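Local structure of tRNA (guanine-N(1)-)-methyltransferase (Corynebacterium diphtheriae, 7KFF) at residues 170-173 with 174-178; 27-30 with 31-34; 248-252 with 253-257; 49-53 with 54-58. The protein probably transfers a methyl group from S-adenosylmethionine to the N1 atom of guanine 37 in tRNA, working as a knotted SPOUT-family dimer. One frame throughout, in Å; residues are numbered along the deposited sequence.

Contact 1 of 4, residues 170-173 with 174-178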
# COMPACT_ATOMS: atom_id res chain seq x y z
N GLU A 170 0.88 -9.40 16.23
CA GLU A 170 1.20 -10.53 15.36
C GLU A 170 0.08 -10.85 14.38
O GLU A 170 0.26 -11.68 13.48
CB GLU A 170 1.48 -11.77 16.21
CG GLU A 170 2.69 -11.63 17.12
CD GLU A 170 3.94 -11.24 16.36
OE1 GLU A 170 4.50 -10.15 16.63
OE2 GLU A 170 4.37 -12.04 15.49
N GLY A 171 -1.07 -10.20 14.54
CA GLY A 171 -2.21 -10.44 13.70
C GLY A 171 -3.37 -11.02 14.48
O GLY A 171 -3.41 -10.96 15.71
N ILE A 172 -4.30 -11.61 13.76
CA ILE A 172 -5.55 -12.12 14.31
C ILE A 172 -5.47 -13.64 14.38
O ILE A 172 -5.01 -14.29 13.44
CB ILE A 172 -6.72 -11.67 13.41
CG1 ILE A 172 -6.80 -10.13 13.34
CG2 ILE A 172 -8.02 -12.27 13.91
CD1 ILE A 172 -7.80 -9.63 12.34
N ASP A 173 -5.93 -14.21 15.48
CA ASP A 173 -6.00 -15.67 15.61
C ASP A 173 -6.65 -16.25 14.36
O ASP A 173 -7.74 -15.84 13.96
CB ASP A 173 -6.84 -16.02 16.84
CG ASP A 173 -6.92 -17.51 17.14
OD1 ASP A 173 -7.49 -18.27 16.34
OD2 ASP A 173 -6.44 -17.92 18.23
N GLN A 174 -5.98 -17.23 13.75
CA GLN A 174 -6.41 -17.72 12.44
C GLN A 174 -7.80 -18.33 12.47
O GLN A 174 -8.49 -18.36 11.44
CB GLN A 174 -5.39 -18.71 11.89
CG GLN A 174 -5.59 -19.04 10.43
CD GLN A 174 -5.32 -17.87 9.52
OE1 GLN A 174 -4.48 -17.02 9.83
NE2 GLN A 174 -6.02 -17.81 8.40
N ARG A 175 -8.23 -18.85 13.61
CA ARG A 175 -9.56 -19.44 13.68
C ARG A 175 -10.66 -18.42 13.41
O ARG A 175 -11.74 -18.79 12.94
CB ARG A 175 -9.79 -20.09 15.03
CG ARG A 175 -8.88 -21.28 15.23
CD ARG A 175 -8.95 -21.78 16.67
NE ARG A 175 -8.42 -20.77 17.59
CZ ARG A 175 -8.45 -20.87 18.91
NH1 ARG A 175 -8.99 -21.94 19.47
NH2 ARG A 175 -7.91 -19.91 19.64
N VAL A 176 -10.39 -17.13 13.68
CA VAL A 176 -11.37 -16.10 13.36
C VAL A 176 -11.66 -16.10 11.88
O VAL A 176 -12.81 -15.98 11.45
CB VAL A 176 -10.84 -14.72 13.81
CG1 VAL A 176 -11.74 -13.63 13.27
CG2 VAL A 176 -10.71 -14.67 15.32
N ILE A 177 -10.59 -16.19 11.07
CA ILE A 177 -10.68 -16.17 9.62
C ILE A 177 -11.44 -17.38 9.13
O ILE A 177 -12.31 -17.27 8.26
CB ILE A 177 -9.27 -16.09 9.01
CG1 ILE A 177 -8.66 -14.70 9.14
CG2 ILE A 177 -9.32 -16.41 7.50
CD1 ILE A 177 -8.38 -14.26 10.51
N GLU A 178 -11.14 -18.56 9.68
CA GLU A 178 -11.84 -19.76 9.23
C GLU A 178 -13.31 -19.73 9.63
O GLU A 178 -14.19 -20.01 8.82
CB GLU A 178 -11.16 -21.01 9.82
CG GLU A 178 -9.68 -21.13 9.47
CD GLU A 178 -9.37 -21.03 7.98
OE1 GLU A 178 -10.22 -21.42 7.14
OE2 GLU A 178 -8.24 -20.57 7.65
O HOH W 1 -3.18 -15.95 12.06
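D173 and R175 meet carboxylate to guanidinium at the N-cap of helix 174-180, in the SPOUT methyltransferase domain. The salt bridge is side-on and bidentate: R175 NE reaches D173 OD1 at 2.9 Å, nearly straight at 171°, and R175 NH2 reaches D173 OD2 at 2.8 Å. Both oxygens lie close to the guanidinium plane, the carboxylate plane turned 31° from it. D173 OD1 also takes the backbone N of R175 on its anti lone pair, at 2.9 Å, so one oxygen serves both as helix cap and as salt-bridge acceptor. With CG anti to its backbone N (chi1 -176°), D173 carries its carboxylate forward to the first turn, and a bend at chi3 folds R175 round to meet it. On the apolar side I172 CG2 packs on V176 CB at 3.7 Å and on I177 CD1. The second subunit supplies T240 N to D173 OD2, and its P242 O and L248 O to R175 NH1, tying the cap into the dimer interface. E170 and G171 belong to the S-adenosylhomocysteine pocket. Q174 NE2 is bonded to E188 OE2, and a water bridges I172 O and Q174 OE1, 2.8 Å from each.

Contact 2 of 4, residues 27-30 with 31-34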
# COMPACT_ATOMS: atom_id res chain seq x y z
N GLU A 27 -9.69 6.35 14.50
CA GLU A 27 -9.22 7.62 13.97
C GLU A 27 -8.32 7.44 12.75
O GLU A 27 -8.21 8.36 11.91
CB GLU A 27 -8.50 8.39 15.08
CG GLU A 27 -7.25 7.70 15.70
CD GLU A 27 -7.51 6.73 16.86
OE1 GLU A 27 -8.63 6.20 17.02
OE2 GLU A 27 -6.57 6.50 17.65
N TYR A 28 -7.66 6.29 12.62
CA TYR A 28 -6.78 6.06 11.48
C TYR A 28 -7.58 6.10 10.18
O TYR A 28 -7.03 6.37 9.11
CB TYR A 28 -6.07 4.72 11.65
CG TYR A 28 -4.70 4.66 10.96
CD1 TYR A 28 -4.60 4.63 9.57
CD2 TYR A 28 -3.54 4.60 11.70
CE1 TYR A 28 -3.36 4.57 8.94
CE2 TYR A 28 -2.30 4.52 11.07
CZ TYR A 28 -2.22 4.50 9.70
OH TYR A 28 -0.98 4.43 9.07
N LEU A 29 -8.87 5.78 10.25
CA LEU A 29 -9.71 5.73 9.06
C LEU A 29 -10.35 7.06 8.72
O LEU A 29 -11.17 7.13 7.79
CB LEU A 29 -10.75 4.64 9.18
CG LEU A 29 -10.30 3.19 9.14
CD1 LEU A 29 -9.45 2.88 7.87
CD2 LEU A 29 -9.52 2.75 10.38
N ASP A 30 -9.99 8.13 9.41
CA ASP A 30 -10.52 9.45 9.08
C ASP A 30 -10.33 9.81 7.60
O ASP A 30 -11.21 10.46 7.03
CB ASP A 30 -9.94 10.52 10.00
CG ASP A 30 -10.54 10.52 11.41
OD1 ASP A 30 -11.52 9.80 11.68
OD2 ASP A 30 -10.01 11.26 12.27
N PRO A 31 -9.26 9.38 6.92
CA PRO A 31 -9.12 9.73 5.49
C PRO A 31 -10.15 9.11 4.58
O PRO A 31 -10.27 9.55 3.42
CB PRO A 31 -7.69 9.31 5.15
CG PRO A 31 -6.95 9.40 6.46
CD PRO A 31 -7.97 8.91 7.48
N LEU A 32 -10.94 8.13 5.04
CA LEU A 32 -12.04 7.65 4.21
C LEU A 32 -13.09 8.73 3.99
O LEU A 32 -13.95 8.56 3.13
CB LEU A 32 -12.70 6.43 4.85
CG LEU A 32 -11.87 5.15 4.96
CD1 LEU A 32 -12.66 4.07 5.67
CD2 LEU A 32 -11.43 4.65 3.58
N ARG A 33 -13.06 9.80 4.78
CA ARG A 33 -13.97 10.93 4.61
C ARG A 33 -13.26 12.18 4.10
O ARG A 33 -13.83 13.28 4.13
CB ARG A 33 -14.69 11.20 5.93
CG ARG A 33 -15.70 10.13 6.24
CD ARG A 33 -16.33 10.31 7.59
NE ARG A 33 -17.63 9.65 7.64
CZ ARG A 33 -17.85 8.41 8.05
NH1 ARG A 33 -16.84 7.64 8.45
NH2 ARG A 33 -19.08 7.94 8.07
N HIS A 34 -12.04 12.05 3.61
CA HIS A 34 -11.31 13.15 3.02
C HIS A 34 -11.22 12.97 1.51
O HIS A 34 -11.44 11.89 0.97
CB HIS A 34 -9.89 13.20 3.58
CG HIS A 34 -9.84 13.57 5.02
ND1 HIS A 34 -8.81 13.20 5.86
CD2 HIS A 34 -10.70 14.30 5.76
CE1 HIS A 34 -9.06 13.66 7.08
NE2 HIS A 34 -10.20 14.34 7.04
O HOH W 2 -13.93 7.88 8.61
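The imidazole of H34 lies with one face over the carbonyl oxygen of D30, which sits 3.7 Å from the ring plane above its centre. With CG beside the backbone N (chi1 -68°), the ring folds back over the preceding turn. The same D30 O accepts the backbone N of R33 at 3.0 Å, and L29 O accepts that of L32 at 2.9 Å; these i to i+3 bonds define a 3-10 helical stretch. P31 has no N-H to give, and its CD rests 3.2 Å from Y28 O. L29 and L32 run side by side and point the same way, with L29 CB 4.0 Å from L32 CD1, forming the apolar face of the turn. Opposite in character is R33, whose extended chain carries NH1 to a water 2.9 Å away; that water also donates to L29 O, 3.0 Å from it, while R33 NH2 bonds to V48 O. Y28 and P31 pack against P31 and Y28 of the second subunit, so this turn is part of the dimer interface. Within the chain, the 3-10 turn connects strand 17-23 to helix 35-42, with L29 set on strands 17-23 and 46-52 and L32 wedged between strand 46-52 and helices 35-42 and 200-211.

Contact 3 of 4, residues 248-252 with 253-257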
# COMPACT_ATOMS: atom_id res chain seq x y z
N LEU A 248 14.59 22.75 -18.90
CA LEU A 248 14.06 21.47 -19.36
C LEU A 248 12.85 21.72 -20.25
O LEU A 248 11.86 22.32 -19.82
CB LEU A 248 13.68 20.61 -18.14
CG LEU A 248 14.87 20.30 -17.23
CD1 LEU A 248 14.38 19.58 -15.98
CD2 LEU A 248 15.91 19.47 -17.95
N GLU A 249 12.93 21.23 -21.48
CA GLU A 249 11.87 21.43 -22.45
C GLU A 249 10.96 20.21 -22.51
O GLU A 249 11.42 19.07 -22.39
CB GLU A 249 12.45 21.63 -23.85
CG GLU A 249 13.22 22.90 -24.04
CD GLU A 249 13.66 23.08 -25.49
OE1 GLU A 249 14.80 23.51 -25.72
OE2 GLU A 249 12.85 22.79 -26.41
N VAL A 250 9.67 20.46 -22.68
CA VAL A 250 8.75 19.34 -22.92
C VAL A 250 9.07 18.73 -24.27
O VAL A 250 9.45 19.46 -25.21
CB VAL A 250 7.30 19.83 -22.87
CG1 VAL A 250 7.02 20.56 -21.56
CG2 VAL A 250 6.98 20.70 -24.09
N PRO A 251 8.97 17.41 -24.42
CA PRO A 251 9.26 16.79 -25.72
C PRO A 251 8.53 17.48 -26.86
O PRO A 251 7.32 17.70 -26.81
CB PRO A 251 8.78 15.35 -25.54
CG PRO A 251 8.94 15.11 -24.06
CD PRO A 251 8.60 16.41 -23.40
N GLU A 252 9.28 17.81 -27.91
CA GLU A 252 8.73 18.65 -28.97
C GLU A 252 7.55 17.99 -29.67
O GLU A 252 6.64 18.68 -30.13
CB GLU A 252 9.82 19.03 -29.96
CG GLU A 252 9.41 20.13 -30.91
CD GLU A 252 10.60 20.85 -31.53
OE1 GLU A 252 11.72 20.71 -31.00
OE2 GLU A 252 10.40 21.55 -32.54
N VAL A 253 7.53 16.66 -29.74
CA VAL A 253 6.39 16.00 -30.38
C VAL A 253 5.08 16.40 -29.72
O VAL A 253 4.04 16.48 -30.38
CB VAL A 253 6.58 14.47 -30.38
CG1 VAL A 253 6.64 13.90 -28.97
CG2 VAL A 253 5.46 13.78 -31.19
N LEU A 254 5.10 16.66 -28.41
CA LEU A 254 3.86 16.96 -27.71
C LEU A 254 3.28 18.31 -28.11
O LEU A 254 2.09 18.55 -27.85
CB LEU A 254 4.07 16.91 -26.20
CG LEU A 254 4.49 15.53 -25.68
CD1 LEU A 254 4.68 15.57 -24.16
CD2 LEU A 254 3.46 14.46 -26.07
N THR A 255 4.06 19.19 -28.73
CA THR A 255 3.57 20.47 -29.21
C THR A 255 3.38 20.49 -30.72
O THR A 255 3.18 21.56 -31.31
CB THR A 255 4.53 21.59 -28.80
OG1 THR A 255 5.79 21.41 -29.44
CG2 THR A 255 4.75 21.59 -27.29
N SER A 256 3.43 19.32 -31.36
CA SER A 256 3.35 19.23 -32.81
C SER A 256 1.92 19.20 -33.33
O SER A 256 1.70 19.46 -34.52
CB SER A 256 4.04 17.95 -33.29
OG SER A 256 3.27 16.81 -32.95
N GLY A 257 0.95 18.89 -32.47
CA GLY A 257 -0.41 18.72 -32.92
C GLY A 257 -0.65 17.49 -33.77
O GLY A 257 -1.78 17.29 -34.24
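This is a local contact round a short 3-10 turn, E252-L254, with P251 and T255 packing against it from either end, between strand 248-249 of a small antiparallel hairpin and helix 259-277. It belongs to the C-terminal part of the chain, well away from the parallel sheet of the SPOUT fold. Two i to i+3 backbone bonds make the turn: L254 N to P251 O at 2.9 Å, and T255 N to E252 O at 3.0 Å. E252 O is gripped twice, because T255 OG1 donates to it as well, at 2.9 Å. The hydroxyl approaches only 17° from the carbonyl plane, whereas the amide comes from well above it. Placed between the backbone N and the carbonyl carbon (chi1 65°), T255 OG1 turns back toward that oxygen. In one of its two conformers V250 CG2 comes to 4.0 Å from T255 CG2, a doubtful contact. P251 and L254 lie side by side and point the same way, the ring's CD 4.1 Å from L254 CD1, with P251 CB resting more loosely on V253 CG1. Y239 and W265 both pack on P251 and L254, joining the turn to the preceding loop and to helix 259-277, while F69 of the second subunit rests on L254 and T255. The turn closes at S256, whose N and OG both donate to V253 O. S256 OG meets it at 2.7 Å, in the carbonyl plane and on a lone pair.

Contact 4 of 4, residues 49-53 with 54-58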
# COMPACT_ATOMS: atom_id res chain seq x y z
N GLY A 49 -18.75 2.91 7.75
CA GLY A 49 -18.84 2.69 9.18
C GLY A 49 -17.50 2.23 9.74
O GLY A 49 -16.91 1.30 9.21
N VAL A 50 -17.03 2.87 10.80
CA VAL A 50 -15.79 2.52 11.46
C VAL A 50 -16.12 2.16 12.90
O VAL A 50 -16.75 2.95 13.61
CB VAL A 50 -14.76 3.66 11.39
CG1 VAL A 50 -13.46 3.21 12.06
CG2 VAL A 50 -14.51 4.06 9.94
N HIS A 51 -15.69 0.97 13.33
CA HIS A 51 -16.09 0.40 14.61
C HIS A 51 -14.88 0.08 15.47
O HIS A 51 -13.96 -0.61 15.03
CB HIS A 51 -16.89 -0.89 14.40
CG HIS A 51 -17.97 -0.76 13.38
ND1 HIS A 51 -19.20 -0.26 13.69
CD2 HIS A 51 -17.98 -1.03 12.06
CE1 HIS A 51 -19.95 -0.24 12.60
NE2 HIS A 51 -19.23 -0.70 11.59
N ASP A 52 -14.93 0.53 16.73
CA ASP A 52 -13.87 0.23 17.69
C ASP A 52 -14.02 -1.21 18.15
O ASP A 52 -15.00 -1.55 18.81
CB ASP A 52 -14.02 1.19 18.88
CG ASP A 52 -12.86 1.14 19.85
OD1 ASP A 52 -12.08 0.17 19.83
OD2 ASP A 52 -12.75 2.09 20.66
N LEU A 53 -13.02 -2.03 17.83
CA LEU A 53 -13.03 -3.43 18.25
C LEU A 53 -13.24 -3.59 19.74
O LEU A 53 -13.82 -4.59 20.19
CB LEU A 53 -11.71 -4.07 17.82
CG LEU A 53 -11.52 -5.56 18.16
CD1 LEU A 53 -12.48 -6.43 17.38
CD2 LEU A 53 -10.06 -5.95 17.94
N ARG A 54 -12.77 -2.63 20.54
CA ARG A 54 -12.91 -2.75 21.99
C ARG A 54 -14.35 -2.73 22.46
O ARG A 54 -14.62 -3.15 23.60
CB ARG A 54 -12.12 -1.63 22.68
CG ARG A 54 -10.63 -1.80 22.48
CD ARG A 54 -9.81 -0.88 23.39
NE ARG A 54 -8.48 -0.76 22.80
CZ ARG A 54 -7.48 -1.60 22.98
NH1 ARG A 54 -7.60 -2.65 23.77
NH2 ARG A 54 -6.34 -1.39 22.34
N LEU A 55 -15.29 -2.28 21.63
CA LEU A 55 -16.69 -2.36 22.01
C LEU A 55 -17.07 -3.79 22.33
O LEU A 55 -18.00 -4.02 23.11
CB LEU A 55 -17.57 -1.87 20.87
CG LEU A 55 -17.56 -0.37 20.60
CD1 LEU A 55 -18.37 -0.06 19.34
CD2 LEU A 55 -18.11 0.39 21.79
N TRP A 56 -16.37 -4.77 21.74
CA TRP A 56 -16.68 -6.17 21.92
C TRP A 56 -15.77 -6.86 22.95
O TRP A 56 -15.85 -8.08 23.11
CB TRP A 56 -16.61 -6.89 20.57
CG TRP A 56 -17.75 -6.52 19.66
CD1 TRP A 56 -18.98 -7.12 19.62
CD2 TRP A 56 -17.79 -5.47 18.69
NE1 TRP A 56 -19.77 -6.51 18.68
CE2 TRP A 56 -19.06 -5.49 18.09
CE3 TRP A 56 -16.86 -4.52 18.25
CZ2 TRP A 56 -19.42 -4.62 17.07
CZ3 TRP A 56 -17.22 -3.65 17.25
CH2 TRP A 56 -18.49 -3.70 16.66
N ALA A 57 -14.94 -6.11 23.66
CA ALA A 57 -14.10 -6.69 24.70
C ALA A 57 -14.89 -6.73 26.01
O ALA A 57 -15.51 -5.74 26.40
CB ALA A 57 -12.81 -5.89 24.88
N GLU A 58 -14.85 -7.88 26.68
CA GLU A 58 -15.73 -8.10 27.82
C GLU A 58 -15.13 -7.62 29.13
O GLU A 58 -15.80 -6.96 29.93
CB GLU A 58 -16.10 -9.58 27.93
CG GLU A 58 -17.01 -10.09 26.82
CD GLU A 58 -18.42 -9.50 26.88
OE1 GLU A 58 -18.61 -8.47 27.57
OE2 GLU A 58 -19.33 -10.07 26.25
O HOH W 3 -9.55 1.01 20.73
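W56 turns the edge of its indole toward H51, its CH2 lying 3.9 Å from H51 CB, close to the indole plane. CG beside the backbone N (chi1 -71°) sends the indole back along the chain, so that its six-membered ring also passes D52 O, 3.4 Å from CZ3. On one face of the indole lies L55 CB, toward the rim. W56 NE1 bonds D88 of helix 79-90, and H51 NE2 bonds D20. D52 and R54 are turned very differently, their carboxylate and guanidinium planes 87° apart and without direct contact between the charges. D52 OD1 instead accepts the backbone N of R54 at 3.0 Å, met from above the carboxylate plane, and a water 2.8 Å from D52 OD1 bridges to R54 NE, 2.9 Å from it. The end of R54 is held by K62 O. L55 N to D52 O at 2.9 Å and W56 N to L53 O complete the backbone pattern. The i to i+3 bonds are those of a 3-10 turn, and D52 OD1 to R54 N adds an Asx turn at its start, here ending strand 46-52 at the margin of the chain's parallel SPOUT sheet.

All four contacts are local turns, but they differ in burial and chemistry. Contact 1 is the buried one and the one with a direct salt bridge across its segments, combined with a helix cap and including two residues of the S-adenosylhomocysteine pocket. Contacts 2, 3 and 4 are partly buried 3-10 turns held mainly by backbone bonds. Contacts 2 and 4 share the parallel sheet: strands 17-23 and 46-52 serve both, and L29 CB packs on V50 CG2 at 3.9 Å. Contact 3 stands alone, its centre about 55 Å from that of contact 1, yet the dimer reunites them, since R175 of one subunit bonds L248 of the other. Contact 4 is untouched by the second subunit, unlike the other three.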